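PDB 5LPI: centrosomal protein of 104 kDa from Homo sapiens, which is required for ciliogenesis and for the structural integrity of the ciliary tip, and is represented here by its zinc finger array. Local coordinates for residues L30-C42 against K119-R133. Numbering follows the deposited sequence.
With ZN (zinc ion), chain G; ZN (zinc ion), chain H; ZN (zinc ion), chain F.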
# COMPACT_ATOMS: atom_id res chain seq x y z
N LEU A 30 5.89 -8.06 14.67
CA LEU A 30 6.60 -6.82 14.94
C LEU A 30 7.14 -6.21 13.65
O LEU A 30 7.12 -4.99 13.47
CB LEU A 30 7.73 -7.09 15.93
CG LEU A 30 8.58 -5.92 16.42
CD1 LEU A 30 7.71 -4.79 16.98
CD2 LEU A 30 9.53 -6.44 17.48
N HIS A 31 7.63 -7.07 12.75
CA HIS A 31 8.01 -6.64 11.41
C HIS A 31 6.91 -5.85 10.72
O HIS A 31 7.14 -4.75 10.21
CB HIS A 31 8.41 -7.88 10.58
CG HIS A 31 8.82 -7.55 9.18
ND1 HIS A 31 9.97 -6.86 8.89
CD2 HIS A 31 8.23 -7.83 7.99
CE1 HIS A 31 10.08 -6.72 7.58
NE2 HIS A 31 9.04 -7.30 7.01
N TYR A 32 5.69 -6.40 10.67
CA TYR A 32 4.60 -5.71 9.99
C TYR A 32 4.26 -4.40 10.70
O TYR A 32 3.93 -3.40 10.05
CB TYR A 32 3.34 -6.56 9.93
CG TYR A 32 3.48 -8.00 9.43
CD1 TYR A 32 4.32 -8.32 8.37
CD2 TYR A 32 2.74 -9.02 10.02
CE1 TYR A 32 4.43 -9.66 7.92
CE2 TYR A 32 2.84 -10.34 9.58
CZ TYR A 32 3.69 -10.65 8.53
OH TYR A 32 3.78 -11.96 8.10
N TRP A 33 4.28 -4.41 12.03
CA TRP A 33 3.82 -3.27 12.80
C TRP A 33 4.75 -2.07 12.64
O TRP A 33 4.28 -0.92 12.63
CB TRP A 33 3.69 -3.66 14.28
CG TRP A 33 3.21 -2.58 15.19
CD1 TRP A 33 3.88 -2.05 16.26
CD2 TRP A 33 1.94 -1.89 15.14
NE1 TRP A 33 3.12 -1.09 16.87
CE2 TRP A 33 1.92 -0.97 16.21
CE3 TRP A 33 0.82 -1.98 14.32
CZ2 TRP A 33 0.84 -0.13 16.46
CZ3 TRP A 33 -0.26 -1.16 14.56
CH2 TRP A 33 -0.24 -0.25 15.63
N LYS A 34 6.04 -2.31 12.48
CA LYS A 34 7.03 -1.23 12.51
C LYS A 34 7.93 -1.11 11.28
O LYS A 34 8.31 0.01 10.94
CB LYS A 34 7.95 -1.38 13.73
CG LYS A 34 7.22 -1.09 15.05
CD LYS A 34 8.17 -1.13 16.22
CE LYS A 34 7.40 -0.71 17.50
NZ LYS A 34 8.29 -0.50 18.67
N HIS A 35 8.27 -2.20 10.61
CA HIS A 35 9.45 -2.17 9.74
C HIS A 35 9.19 -2.45 8.27
O HIS A 35 9.87 -1.87 7.43
CB HIS A 35 10.48 -3.17 10.26
CG HIS A 35 10.91 -2.90 11.66
ND1 HIS A 35 11.56 -1.74 12.02
CD2 HIS A 35 10.77 -3.63 12.79
CE1 HIS A 35 11.80 -1.76 13.32
NE2 HIS A 35 11.34 -2.89 13.81
N CYS A 36 8.26 -3.35 7.92
CA CYS A 36 8.11 -3.76 6.53
C CYS A 36 7.84 -2.57 5.61
O CYS A 36 6.86 -1.84 5.80
CB CYS A 36 6.98 -4.79 6.39
SG CYS A 36 6.81 -5.46 4.70
N LEU A 37 8.68 -2.40 4.58
CA LEU A 37 8.54 -1.26 3.68
C LEU A 37 7.29 -1.34 2.81
O LEU A 37 6.88 -0.32 2.25
CB LEU A 37 9.78 -1.13 2.79
CG LEU A 37 11.10 -0.84 3.52
CD1 LEU A 37 12.26 -0.80 2.56
CD2 LEU A 37 11.00 0.45 4.31
N MET A 38 6.69 -2.51 2.66
CA MET A 38 5.52 -2.66 1.81
C MET A 38 4.21 -2.38 2.54
O MET A 38 3.15 -2.33 1.90
CB MET A 38 5.48 -4.07 1.22
CG MET A 38 6.72 -4.42 0.41
SD MET A 38 6.88 -3.41 -1.08
CE MET A 38 5.34 -3.84 -1.89
N LEU A 39 4.27 -2.18 3.84
CA LEU A 39 3.08 -1.99 4.65
C LEU A 39 3.11 -0.61 5.29
O LEU A 39 4.15 0.04 5.38
CB LEU A 39 2.99 -3.07 5.75
CG LEU A 39 3.21 -4.51 5.30
CD1 LEU A 39 3.20 -5.45 6.53
CD2 LEU A 39 2.17 -4.96 4.28
N THR A 40 1.93 -0.19 5.74
CA THR A 40 1.77 1.05 6.47
C THR A 40 0.73 0.84 7.56
O THR A 40 -0.10 -0.07 7.47
CB THR A 40 1.37 2.20 5.51
OG1 THR A 40 1.42 3.43 6.22
CG2 THR A 40 -0.04 2.00 4.98
N ARG A 41 0.79 1.66 8.60
CA ARG A 41 -0.29 1.71 9.58
C ARG A 41 -1.34 2.69 9.11
O ARG A 41 -1.03 3.87 8.91
CB ARG A 41 0.20 2.16 10.95
CG ARG A 41 0.79 1.11 11.82
CD ARG A 41 1.24 1.75 13.13
NE ARG A 41 2.52 1.21 13.54
CZ ARG A 41 3.31 1.75 14.46
NH1 ARG A 41 2.94 2.87 15.08
NH2 ARG A 41 4.45 1.16 14.73
N CYS A 42 -2.59 2.25 9.00
CA CYS A 42 -3.65 3.20 8.67
C CYS A 42 -3.81 4.21 9.80
O CYS A 42 -4.07 3.83 10.94
CB CYS A 42 -4.97 2.46 8.43
SG CYS A 42 -6.29 3.61 8.03
N LYS A 119 7.30 -3.55 -5.53
CA LYS A 119 8.46 -3.67 -4.65
C LYS A 119 9.53 -2.66 -5.02
O LYS A 119 10.12 -2.02 -4.14
CB LYS A 119 9.02 -5.10 -4.71
CG LYS A 119 8.17 -6.13 -3.99
CD LYS A 119 8.96 -7.44 -3.83
CE LYS A 119 8.19 -8.48 -3.02
NZ LYS A 119 7.04 -9.04 -3.78
N ALA A 120 9.81 -2.49 -6.32
CA ALA A 120 10.86 -1.56 -6.71
C ALA A 120 10.48 -0.12 -6.37
O ALA A 120 11.34 0.68 -5.96
CB ALA A 120 11.15 -1.71 -8.21
N HIS A 121 9.21 0.23 -6.52
CA HIS A 121 8.78 1.58 -6.16
C HIS A 121 8.91 1.83 -4.67
O HIS A 121 9.48 2.84 -4.24
CB HIS A 121 7.34 1.81 -6.60
CG HIS A 121 6.84 3.18 -6.27
ND1 HIS A 121 7.15 4.29 -7.03
CD2 HIS A 121 6.08 3.63 -5.24
CE1 HIS A 121 6.59 5.36 -6.49
NE2 HIS A 121 5.93 4.98 -5.41
N LEU A 122 8.39 0.92 -3.86
CA LEU A 122 8.29 1.18 -2.42
C LEU A 122 9.61 0.94 -1.68
O LEU A 122 9.88 1.61 -0.68
CB LEU A 122 7.17 0.34 -1.82
CG LEU A 122 5.77 0.80 -2.25
CD1 LEU A 122 4.70 -0.15 -1.73
CD2 LEU A 122 5.49 2.23 -1.76
N MET A 123 10.45 0.03 -2.17
CA MET A 123 11.66 -0.34 -1.46
C MET A 123 12.95 0.03 -2.17
O MET A 123 14.00 0.10 -1.51
CB MET A 123 11.68 -1.85 -1.21
CG MET A 123 10.37 -2.33 -0.67
SD MET A 123 10.56 -3.93 0.07
CE MET A 123 10.48 -5.01 -1.29
N GLY A 124 12.91 0.24 -3.47
CA GLY A 124 14.13 0.41 -4.23
C GLY A 124 14.78 1.73 -3.92
O GLY A 124 14.23 2.57 -3.20
N PRO A 125 15.97 1.95 -4.47
CA PRO A 125 16.62 3.25 -4.33
C PRO A 125 15.99 4.26 -5.28
O PRO A 125 15.57 3.92 -6.39
CB PRO A 125 18.08 2.97 -4.70
CG PRO A 125 18.13 1.53 -5.20
CD PRO A 125 16.72 1.07 -5.39
N ALA A 126 15.91 5.50 -4.81
CA ALA A 126 15.33 6.61 -5.56
C ALA A 126 13.89 6.31 -5.99
O ALA A 126 13.40 6.87 -6.98
CB ALA A 126 16.18 6.97 -6.78
N GLY A 127 13.20 5.45 -5.25
CA GLY A 127 11.82 5.13 -5.55
C GLY A 127 10.87 6.10 -4.88
O GLY A 127 10.99 7.31 -5.06
N CYS A 128 9.94 5.57 -4.07
CA CYS A 128 8.91 6.40 -3.46
C CYS A 128 9.51 7.37 -2.45
O CYS A 128 10.28 6.98 -1.57
CB CYS A 128 7.86 5.52 -2.77
SG CYS A 128 6.41 6.46 -2.24
N THR A 129 9.15 8.64 -2.58
CA THR A 129 9.61 9.66 -1.65
C THR A 129 8.68 9.84 -0.46
O THR A 129 8.99 10.63 0.44
CB THR A 129 9.74 11.00 -2.36
OG1 THR A 129 8.43 11.48 -2.65
CG2 THR A 129 10.50 10.83 -3.67
N MET A 130 7.53 9.17 -0.45
CA MET A 130 6.53 9.40 0.58
C MET A 130 6.34 8.17 1.48
O MET A 130 5.37 8.12 2.23
CB MET A 130 5.20 9.81 -0.06
CG MET A 130 5.23 11.17 -0.76
SD MET A 130 5.68 12.49 0.39
CE MET A 130 4.25 12.51 1.47
N ASN A 131 7.23 7.19 1.41
CA ASN A 131 7.15 5.99 2.24
C ASN A 131 7.89 6.26 3.55
O ASN A 131 9.12 6.20 3.60
CB ASN A 131 7.73 4.79 1.50
CG ASN A 131 7.53 3.49 2.24
OD1 ASN A 131 6.98 3.47 3.35
ND2 ASN A 131 7.97 2.39 1.63
N LEU A 132 7.13 6.50 4.62
CA LEU A 132 7.72 6.95 5.88
C LEU A 132 8.51 5.87 6.60
O LEU A 132 9.25 6.20 7.54
CB LEU A 132 6.63 7.49 6.81
CG LEU A 132 5.73 8.55 6.17
CD1 LEU A 132 4.66 9.05 7.14
CD2 LEU A 132 6.57 9.70 5.61
N ARG A 133 8.38 4.60 6.21
CA ARG A 133 9.26 3.60 6.78
C ARG A 133 10.59 3.50 6.05
O ARG A 133 11.46 2.76 6.50
CB ARG A 133 8.60 2.22 6.78
CG ARG A 133 7.40 2.13 7.71
CD ARG A 133 6.75 0.78 7.62
NE ARG A 133 5.61 0.68 8.52
CZ ARG A 133 5.01 -0.47 8.80
NH1 ARG A 133 5.45 -1.58 8.23
NH2 ARG A 133 3.98 -0.49 9.65
ZN ZN G . 8.20 -7.31 5.05
ZN ZN H . 5.01 6.24 -4.04
ZN ZN F . -7.99 2.03 8.19
O HOH W 1 5.25 2.40 5.20
O HOH W 2 3.54 3.20 9.31
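Arg133 runs its extended side chain in between the C-terminal end of helix 27-35 and strand 39-41, where its guanidinium meets backbone carbonyls. Arg133 NH1 and NH2 grip Tyr32 O end-on, the NH2 bond being 2.9 Å, with that oxygen in the guanidinium plane. Arg133 NH1 also donates to Cys36 O at 2.8 Å (N-H...O 146°), an oxygen shared with Leu39 N in the turn 36-39. Leu39 O, offset toward the rim, lies over one face of the group and Lys34 C over the opposite one, a sandwich that limits its rotation. Asn131 bridges the segments: Asn131 ND2 donates to Leu37 O at 3.0 Å, in the carbonyl plane and on a lone pair, and also to Leu122 O of its own segment. Asn131 CG lies anti to the backbone N (chi1 -174°), a torsion that places ND2 beside Leu37 O, and a water joins OD1 to Leu39 O.

Beside these polar bonds, Met38, bent at chi2 and chi3, crosses Met123 at about a right angle, Met38 SD 3.7 Å from Met123 CG. Met38 CE reaches Leu122 CD1, while Leu37 CB packs on Met123 CG.

Both segments carry zinc ligands: His31 and Cys36 share one ion with Cys13 and Cys16, His121 and Cys128 another with Cys104 and Cys107. The last finger packs on the junction of the first two, strand 39-41 running on to Cys42 of the second site. Replacing Arg133 by an alanine would probably leave Tyr32 O and Cys36 O without these donors and open a gap between helix and strand. The carbonyls probably offset part of Arg133's charge and the repulsion expected from Arg41, whose own guanidinium grips Trp33 O.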